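Local structure of polygalacturonase (Pectobacterium carotovorum subsp. carotovorum, 1BHE) at residues 33-42 against 60-68; 154-165 against 177-188. The protein hydrolyses the alpha-1,4-galacturonosyl linkages of polygalacturonic acid as an endo-polygalacturonase, helping the bacterium to macerate and soft-rot plant tissue. All blocks are in the same frame, centred on the assembly; numbering follows the deposited sequence.

Contact 1 of 2, residues 33-42 against 60-68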
# COMPACT_ATOMS: atom_id res chain seq x y z
N LEU A 33 24.27 -3.36 7.10
CA LEU A 33 23.74 -2.88 5.83
C LEU A 33 24.74 -1.97 5.13
O LEU A 33 24.89 -2.02 3.90
CB LEU A 33 22.44 -2.10 6.03
CG LEU A 33 21.19 -2.92 6.37
CD1 LEU A 33 20.08 -2.01 6.87
CD2 LEU A 33 20.74 -3.73 5.16
N ASN A 34 25.47 -1.15 5.89
CA ASN A 34 26.45 -0.24 5.34
C ASN A 34 27.73 -0.88 4.83
O ASN A 34 28.58 -0.15 4.30
CB ASN A 34 26.82 0.85 6.36
CG ASN A 34 25.66 1.78 6.66
OD1 ASN A 34 24.65 1.79 5.96
ND2 ASN A 34 25.81 2.57 7.72
N ASN A 35 27.95 -2.18 4.98
CA ASN A 35 29.15 -2.83 4.47
C ASN A 35 28.79 -4.13 3.76
O ASN A 35 29.53 -5.11 3.77
CB ASN A 35 30.16 -3.09 5.60
CG ASN A 35 31.53 -3.44 5.06
OD1 ASN A 35 31.90 -3.03 3.96
ND2 ASN A 35 32.29 -4.23 5.82
N CYS A 36 27.64 -4.14 3.09
CA CYS A 36 27.15 -5.31 2.38
C CYS A 36 27.38 -5.24 0.88
O CYS A 36 27.04 -4.26 0.23
CB CYS A 36 25.64 -5.45 2.67
SG CYS A 36 24.90 -7.01 2.15
N ASP A 37 28.01 -6.26 0.30
CA ASP A 37 28.31 -6.30 -1.12
C ASP A 37 27.06 -6.11 -1.98
O ASP A 37 25.98 -6.59 -1.66
CB ASP A 37 28.97 -7.63 -1.51
CG ASP A 37 30.40 -7.79 -1.05
OD1 ASP A 37 31.04 -6.82 -0.59
OD2 ASP A 37 30.90 -8.94 -1.14
N GLN A 38 27.24 -5.43 -3.11
CA GLN A 38 26.17 -5.23 -4.09
C GLN A 38 25.57 -6.57 -4.49
O GLN A 38 26.29 -7.55 -4.74
CB GLN A 38 26.73 -4.49 -5.31
CG GLN A 38 25.88 -4.47 -6.55
CD GLN A 38 26.43 -3.65 -7.70
OE1 GLN A 38 27.12 -2.64 -7.51
NE2 GLN A 38 26.12 -4.05 -8.94
N GLY A 39 24.24 -6.66 -4.51
CA GLY A 39 23.54 -7.87 -4.91
C GLY A 39 23.37 -8.91 -3.82
O GLY A 39 22.81 -9.98 -4.07
N LYS A 40 23.81 -8.61 -2.60
CA LYS A 40 23.67 -9.53 -1.47
C LYS A 40 22.76 -8.93 -0.41
O LYS A 40 22.32 -7.78 -0.52
CB LYS A 40 25.05 -9.86 -0.89
CG LYS A 40 25.93 -10.63 -1.86
CD LYS A 40 27.14 -11.24 -1.17
CE LYS A 40 28.11 -11.85 -2.17
NZ LYS A 40 29.10 -12.74 -1.50
N ALA A 41 22.47 -9.71 0.63
CA ALA A 41 21.57 -9.22 1.67
C ALA A 41 22.09 -9.45 3.08
O ALA A 41 22.84 -10.40 3.31
CB ALA A 41 20.24 -9.98 1.56
N VAL A 42 21.67 -8.59 4.00
CA VAL A 42 22.01 -8.77 5.42
C VAL A 42 20.97 -9.80 5.89
O VAL A 42 19.78 -9.57 5.67
CB VAL A 42 21.92 -7.48 6.23
CG1 VAL A 42 21.90 -7.71 7.74
CG2 VAL A 42 23.10 -6.59 5.84
N PRO A 60 20.68 0.73 1.71
CA PRO A 60 21.55 1.24 0.66
C PRO A 60 21.23 0.65 -0.70
O PRO A 60 20.63 -0.42 -0.82
CB PRO A 60 22.97 0.89 1.11
CG PRO A 60 22.83 0.55 2.56
CD PRO A 60 21.45 -0.08 2.68
N SER A 61 21.62 1.36 -1.75
CA SER A 61 21.37 0.94 -3.12
C SER A 61 22.09 -0.38 -3.42
O SER A 61 23.27 -0.52 -3.10
CB SER A 61 21.90 1.98 -4.12
OG SER A 61 21.55 1.59 -5.44
N GLY A 62 21.39 -1.31 -4.04
CA GLY A 62 21.95 -2.61 -4.40
C GLY A 62 22.04 -3.61 -3.26
O GLY A 62 22.50 -4.74 -3.44
N VAL A 63 21.66 -3.21 -2.06
CA VAL A 63 21.69 -4.02 -0.86
C VAL A 63 20.27 -4.42 -0.46
O VAL A 63 19.30 -3.71 -0.69
CB VAL A 63 22.38 -3.25 0.28
CG1 VAL A 63 22.37 -4.00 1.60
CG2 VAL A 63 23.81 -2.89 -0.11
N SER A 64 20.13 -5.61 0.14
CA SER A 64 18.83 -6.12 0.52
C SER A 64 18.81 -6.58 1.98
O SER A 64 19.84 -6.70 2.64
CB SER A 64 18.45 -7.31 -0.37
OG SER A 64 18.31 -6.93 -1.74
N LEU A 65 17.60 -6.87 2.46
CA LEU A 65 17.38 -7.40 3.79
C LEU A 65 16.72 -8.78 3.61
O LEU A 65 15.79 -8.91 2.81
CB LEU A 65 16.44 -6.56 4.64
CG LEU A 65 16.95 -5.77 5.83
CD1 LEU A 65 15.77 -5.25 6.65
CD2 LEU A 65 17.90 -6.56 6.72
N LEU A 66 17.19 -9.74 4.37
CA LEU A 66 16.67 -11.10 4.33
C LEU A 66 16.30 -11.52 5.75
O LEU A 66 17.15 -11.44 6.65
CB LEU A 66 17.72 -12.05 3.75
CG LEU A 66 17.46 -13.55 3.92
CD1 LEU A 66 16.13 -13.93 3.28
CD2 LEU A 66 18.60 -14.36 3.30
N ILE A 67 15.04 -11.87 5.98
CA ILE A 67 14.57 -12.23 7.33
C ILE A 67 14.16 -13.70 7.35
O ILE A 67 13.31 -14.11 6.57
CB ILE A 67 13.36 -11.37 7.75
CG1 ILE A 67 13.60 -9.89 7.44
CG2 ILE A 67 13.05 -11.54 9.24
CD1 ILE A 67 12.38 -9.00 7.61
N ASP A 68 14.81 -14.51 8.17
CA ASP A 68 14.55 -15.94 8.20
C ASP A 68 13.14 -16.32 8.66
O ASP A 68 12.49 -15.60 9.42
CB ASP A 68 15.53 -16.63 9.16
CG ASP A 68 16.93 -16.80 8.65
OD1 ASP A 68 17.28 -16.34 7.55
OD2 ASP A 68 17.74 -17.41 9.40
O HOH W 1 20.87 -7.03 -2.88
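Gly62 O accepts a hydrogen bond from Gly39 N at 2.8 Å, in the carbonyl plane and nearly straight (164° at the hydrogen), and a water molecule lies within hydrogen-bonding distance of it. The same water reaches Lys40 O and Ser64 OG, the latter at 2.8 Å, and so bridges the two segments where they begin to run side by side. Ser64 OG stands beside its own backbone N (chi1 -63°), which carries it to the water while Ser64 CB rests against Ala41 CB. Both segments arrive through type II turns, Asp37 to Lys40 and Pro60 to Val63, with Gly39 and Gly62 at their positive-phi positions. Beyond the turns the pairing is parallel: Ser64 N donates to Lys40 O, Val42 N to Ser64 O, and Leu66 N to Val42 O at 2.9 Å.

Val63 works as a two-pronged wedge. Its CG1, anti to the backbone N (chi1 176°), meets Cys36 CB at 3.7 Å and also the CD2 branch of Leu33, whose side chain crosses it at a slant. The other prong, Val63 CG2, lies 3.5 Å from Cys36 O. Pro60 brings its ring up to Leu33 of helix 26-33, with CG 3.6 Å from Leu33 O and CD against Leu33 CB. Further along, Leu65 CD2 leans over to Val42 on the face they share, while Ala41 CB packs on Leu66 CB. Cys36 is tied by a disulfide to Cys15 of strand 14-19, which pairs with strand 41-45. In-register parallel strands 41-45 and 64-67, coming from successive turns of the chain, are the hallmark of the right-handed parallel beta-helix of family 28 glycosyl hydrolases, here at its N-terminal end.

Contact 2 of 2, residues 154-165 against 177-188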
# COMPACT_ATOMS: atom_id res chain seq x y z
N ILE A 154 7.46 0.53 5.30
CA ILE A 154 8.47 0.54 4.23
C ILE A 154 8.21 1.75 3.34
O ILE A 154 7.11 1.85 2.80
CB ILE A 154 8.41 -0.76 3.40
CG1 ILE A 154 8.91 -1.97 4.21
CG2 ILE A 154 9.22 -0.66 2.11
CD1 ILE A 154 8.47 -3.29 3.60
N GLN A 155 9.19 2.62 3.21
CA GLN A 155 9.07 3.81 2.37
C GLN A 155 10.17 3.79 1.32
O GLN A 155 11.36 3.75 1.64
CB GLN A 155 9.20 5.06 3.26
CG GLN A 155 9.23 6.37 2.49
CD GLN A 155 7.87 6.81 1.99
OE1 GLN A 155 6.85 6.69 2.66
NE2 GLN A 155 7.86 7.35 0.77
N ILE A 156 9.80 3.75 0.05
CA ILE A 156 10.75 3.67 -1.05
C ILE A 156 10.62 4.90 -1.96
O ILE A 156 9.55 5.16 -2.49
CB ILE A 156 10.53 2.40 -1.88
CG1 ILE A 156 10.52 1.14 -1.00
CG2 ILE A 156 11.60 2.27 -2.96
CD1 ILE A 156 9.65 0.02 -1.55
N ASN A 157 11.70 5.67 -2.10
CA ASN A 157 11.67 6.91 -2.86
C ASN A 157 12.68 6.94 -4.00
O ASN A 157 13.80 6.47 -3.84
CB ASN A 157 12.02 8.10 -1.95
CG ASN A 157 11.14 8.26 -0.74
OD1 ASN A 157 9.97 7.90 -0.74
ND2 ASN A 157 11.66 8.82 0.34
N LYS A 158 12.31 7.51 -5.14
CA LYS A 158 13.16 7.64 -6.31
C LYS A 158 14.03 6.44 -6.61
O LYS A 158 15.21 6.58 -6.95
CB LYS A 158 14.06 8.89 -6.08
CG LYS A 158 13.15 10.13 -5.97
CD LYS A 158 14.00 11.38 -5.80
CE LYS A 158 14.44 11.90 -7.16
NZ LYS A 158 13.30 12.11 -8.08
N SER A 159 13.45 5.24 -6.57
CA SER A 159 14.23 4.02 -6.74
C SER A 159 13.84 3.29 -8.01
O SER A 159 12.79 3.51 -8.62
CB SER A 159 14.04 3.15 -5.50
OG SER A 159 14.68 3.74 -4.37
N LYS A 160 14.72 2.39 -8.42
CA LYS A 160 14.61 1.57 -9.60
C LYS A 160 14.66 0.09 -9.28
O LYS A 160 15.57 -0.35 -8.58
CB LYS A 160 15.80 1.88 -10.52
CG LYS A 160 15.61 1.43 -11.97
CD LYS A 160 15.54 2.64 -12.90
CE LYS A 160 16.88 3.34 -13.01
NZ LYS A 160 16.92 4.32 -14.15
N ASN A 161 13.72 -0.66 -9.84
CA ASN A 161 13.68 -2.11 -9.68
C ASN A 161 13.91 -2.61 -8.26
O ASN A 161 14.85 -3.33 -7.92
CB ASN A 161 14.65 -2.74 -10.70
CG ASN A 161 14.19 -2.51 -12.13
OD1 ASN A 161 13.01 -2.28 -12.43
ND2 ASN A 161 15.13 -2.55 -13.08
N PHE A 162 12.97 -2.26 -7.39
CA PHE A 162 12.95 -2.66 -5.99
C PHE A 162 12.13 -3.95 -5.88
O PHE A 162 11.12 -4.07 -6.59
CB PHE A 162 12.30 -1.58 -5.11
CG PHE A 162 12.45 -1.84 -3.63
CD1 PHE A 162 11.54 -2.64 -2.95
CD2 PHE A 162 13.51 -1.31 -2.93
CE1 PHE A 162 11.70 -2.90 -1.60
CE2 PHE A 162 13.68 -1.57 -1.58
CZ PHE A 162 12.77 -2.36 -0.91
N THR A 163 12.52 -4.88 -5.03
CA THR A 163 11.82 -6.15 -4.89
C THR A 163 11.34 -6.37 -3.45
O THR A 163 12.10 -6.16 -2.52
CB THR A 163 12.75 -7.33 -5.26
OG1 THR A 163 13.11 -7.23 -6.64
CG2 THR A 163 12.05 -8.67 -5.02
N LEU A 164 10.11 -6.82 -3.29
CA LEU A 164 9.52 -7.19 -2.01
C LEU A 164 9.03 -8.64 -2.19
O LEU A 164 8.07 -8.82 -2.95
CB LEU A 164 8.31 -6.32 -1.70
CG LEU A 164 8.01 -5.77 -0.32
CD1 LEU A 164 6.51 -5.61 -0.10
CD2 LEU A 164 8.67 -6.51 0.83
N TYR A 165 9.69 -9.61 -1.57
CA TYR A 165 9.33 -11.00 -1.85
C TYR A 165 9.20 -11.95 -0.68
O TYR A 165 10.06 -11.96 0.19
CB TYR A 165 10.47 -11.55 -2.74
CG TYR A 165 10.35 -13.01 -3.12
CD1 TYR A 165 9.29 -13.48 -3.88
CD2 TYR A 165 11.33 -13.91 -2.71
CE1 TYR A 165 9.20 -14.82 -4.23
CE2 TYR A 165 11.25 -15.25 -3.06
CZ TYR A 165 10.18 -15.69 -3.81
OH TYR A 165 10.10 -17.03 -4.16
N VAL A 177 3.46 -0.29 2.74
CA VAL A 177 4.46 -0.14 1.68
C VAL A 177 4.09 1.02 0.76
O VAL A 177 2.98 1.11 0.23
CB VAL A 177 4.60 -1.39 0.79
CG1 VAL A 177 5.74 -1.21 -0.22
CG2 VAL A 177 4.84 -2.68 1.56
N VAL A 178 5.05 1.92 0.54
CA VAL A 178 4.88 3.07 -0.34
C VAL A 178 6.05 3.09 -1.33
O VAL A 178 7.20 2.97 -0.93
CB VAL A 178 4.86 4.42 0.42
CG1 VAL A 178 4.89 5.59 -0.55
CG2 VAL A 178 3.64 4.53 1.33
N PHE A 179 5.73 3.19 -2.61
CA PHE A 179 6.72 3.25 -3.68
C PHE A 179 6.52 4.58 -4.41
O PHE A 179 5.61 4.68 -5.24
CB PHE A 179 6.58 2.08 -4.65
CG PHE A 179 7.67 1.99 -5.68
CD1 PHE A 179 8.96 1.62 -5.32
CD2 PHE A 179 7.41 2.27 -7.01
CE1 PHE A 179 9.97 1.54 -6.26
CE2 PHE A 179 8.41 2.20 -7.95
CZ PHE A 179 9.69 1.83 -7.59
N SER A 180 7.31 5.59 -4.06
CA SER A 180 7.13 6.93 -4.57
C SER A 180 8.17 7.43 -5.56
O SER A 180 9.37 7.29 -5.35
CB SER A 180 7.18 7.96 -3.42
OG SER A 180 6.15 7.71 -2.49
N ASP A 181 7.70 8.10 -6.61
CA ASP A 181 8.53 8.70 -7.63
C ASP A 181 9.62 7.78 -8.15
O ASP A 181 10.78 8.18 -8.34
CB ASP A 181 9.14 10.01 -7.10
CG ASP A 181 8.11 10.89 -6.41
OD1 ASP A 181 7.14 11.35 -7.04
OD2 ASP A 181 8.26 11.10 -5.19
N GLY A 182 9.24 6.54 -8.46
CA GLY A 182 10.20 5.55 -8.92
C GLY A 182 9.74 4.82 -10.17
O GLY A 182 8.71 5.10 -10.77
N ASP A 183 10.54 3.81 -10.51
CA ASP A 183 10.28 3.00 -11.70
C ASP A 183 10.72 1.56 -11.49
O ASP A 183 11.92 1.29 -11.42
CB ASP A 183 11.05 3.63 -12.86
CG ASP A 183 10.90 2.98 -14.21
OD1 ASP A 183 10.47 1.81 -14.32
OD2 ASP A 183 11.23 3.66 -15.21
N GLY A 184 9.75 0.65 -11.40
CA GLY A 184 10.12 -0.77 -11.24
C GLY A 184 9.98 -1.19 -9.79
O GLY A 184 10.85 -0.94 -8.96
N PHE A 185 8.85 -1.81 -9.48
CA PHE A 185 8.59 -2.32 -8.13
C PHE A 185 7.81 -3.62 -8.29
O PHE A 185 6.79 -3.64 -8.97
CB PHE A 185 7.79 -1.34 -7.27
CG PHE A 185 7.30 -1.90 -5.97
CD1 PHE A 185 8.15 -2.04 -4.89
CD2 PHE A 185 5.98 -2.30 -5.82
CE1 PHE A 185 7.71 -2.55 -3.68
CE2 PHE A 185 5.53 -2.82 -4.62
CZ PHE A 185 6.38 -2.94 -3.54
N THR A 186 8.32 -4.67 -7.67
CA THR A 186 7.66 -5.98 -7.72
C THR A 186 7.43 -6.48 -6.30
O THR A 186 8.39 -6.65 -5.55
CB THR A 186 8.52 -7.01 -8.48
OG1 THR A 186 8.62 -6.62 -9.86
CG2 THR A 186 7.91 -8.41 -8.43
N ALA A 187 6.16 -6.71 -5.96
CA ALA A 187 5.79 -7.32 -4.69
C ALA A 187 5.21 -8.69 -5.06
O ALA A 187 4.29 -8.75 -5.88
CB ALA A 187 4.80 -6.50 -3.90
N TRP A 188 5.82 -9.76 -4.59
CA TRP A 188 5.41 -11.12 -4.98
C TRP A 188 5.41 -12.01 -3.75
O TRP A 188 6.36 -11.97 -2.96
CB TRP A 188 6.40 -11.61 -6.02
CG TRP A 188 6.09 -12.90 -6.73
CD1 TRP A 188 5.82 -14.12 -6.18
CD2 TRP A 188 6.04 -13.08 -8.15
NE1 TRP A 188 5.60 -15.05 -7.16
CE2 TRP A 188 5.73 -14.43 -8.39
CE3 TRP A 188 6.23 -12.23 -9.24
CZ2 TRP A 188 5.60 -14.95 -9.67
CZ3 TRP A 188 6.10 -12.74 -10.52
CH2 TRP A 188 5.80 -14.10 -10.72
O HOH W 2 5.62 9.25 -0.10
O HOH W 3 12.28 10.03 -9.65
O HOH W 4 10.67 4.70 -5.50
O HOH W 5 12.42 -0.28 -14.34
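Phe162 and Phe185 lie side by side and point the same way, with Phe162 CD1 at the edge of the Phe185 ring, 3.9 Å from its CE1. Ile156 comes in across them: its CD1 sits 3.5 Å above one face of the Phe162 ring, toward the rim, and also touches Phe185 CE1. The CG2 branch of Ile156, anti to the backbone N, turns instead to Phe179, meeting CD1 of that ring at 3.6 Å. Phe185 CB covers the centre of one face of the Phe179 ring. Leu164 CD1 and Val177 CG2 meet tip to tip at 3.8 Å.

On the outer face Tyr165 presents its edge to the five-membered ring of Trp188, an offset edge-to-face pair with planes at 62°. Gln155 lies along Val178; its chain bends at chi2 (77°), and NE2 donates to Asn157 OD1 at 2.7 Å, almost in the amide plane. Two successive coils of the parallel beta-helix stack here in register, phenylalanines and aliphatic side chains filling the interior. Backbone hydrogen bonds of parallel pairing join 154-157 to 177-180 and 162-165 to 183-188. Strands 103-106 and 112-114 pair with 154-157 and 162-165, and strands 204-207 and 210-215 with 177-180 and 183-193.

Overall arrangement
Contact 1 and contact 2 are steps of the same parallel beta-helix, taken in series along the chain, with centres 15 Å apart and nearest atoms about 6 Å apart, so they do not touch. Strand 112-114 links them: it pairs with 64-67 on one side and with 162-165 on the other. Contact 1 belongs to the outlying N-terminal end, its centre 23 Å from that of the chain, and lies away from the probable catalytic residues. Contact 2 is more central, at 11 Å, and closer to the active site: the side chain of Val178 is about 12 Å from that of Asp223, the predicted proton donor.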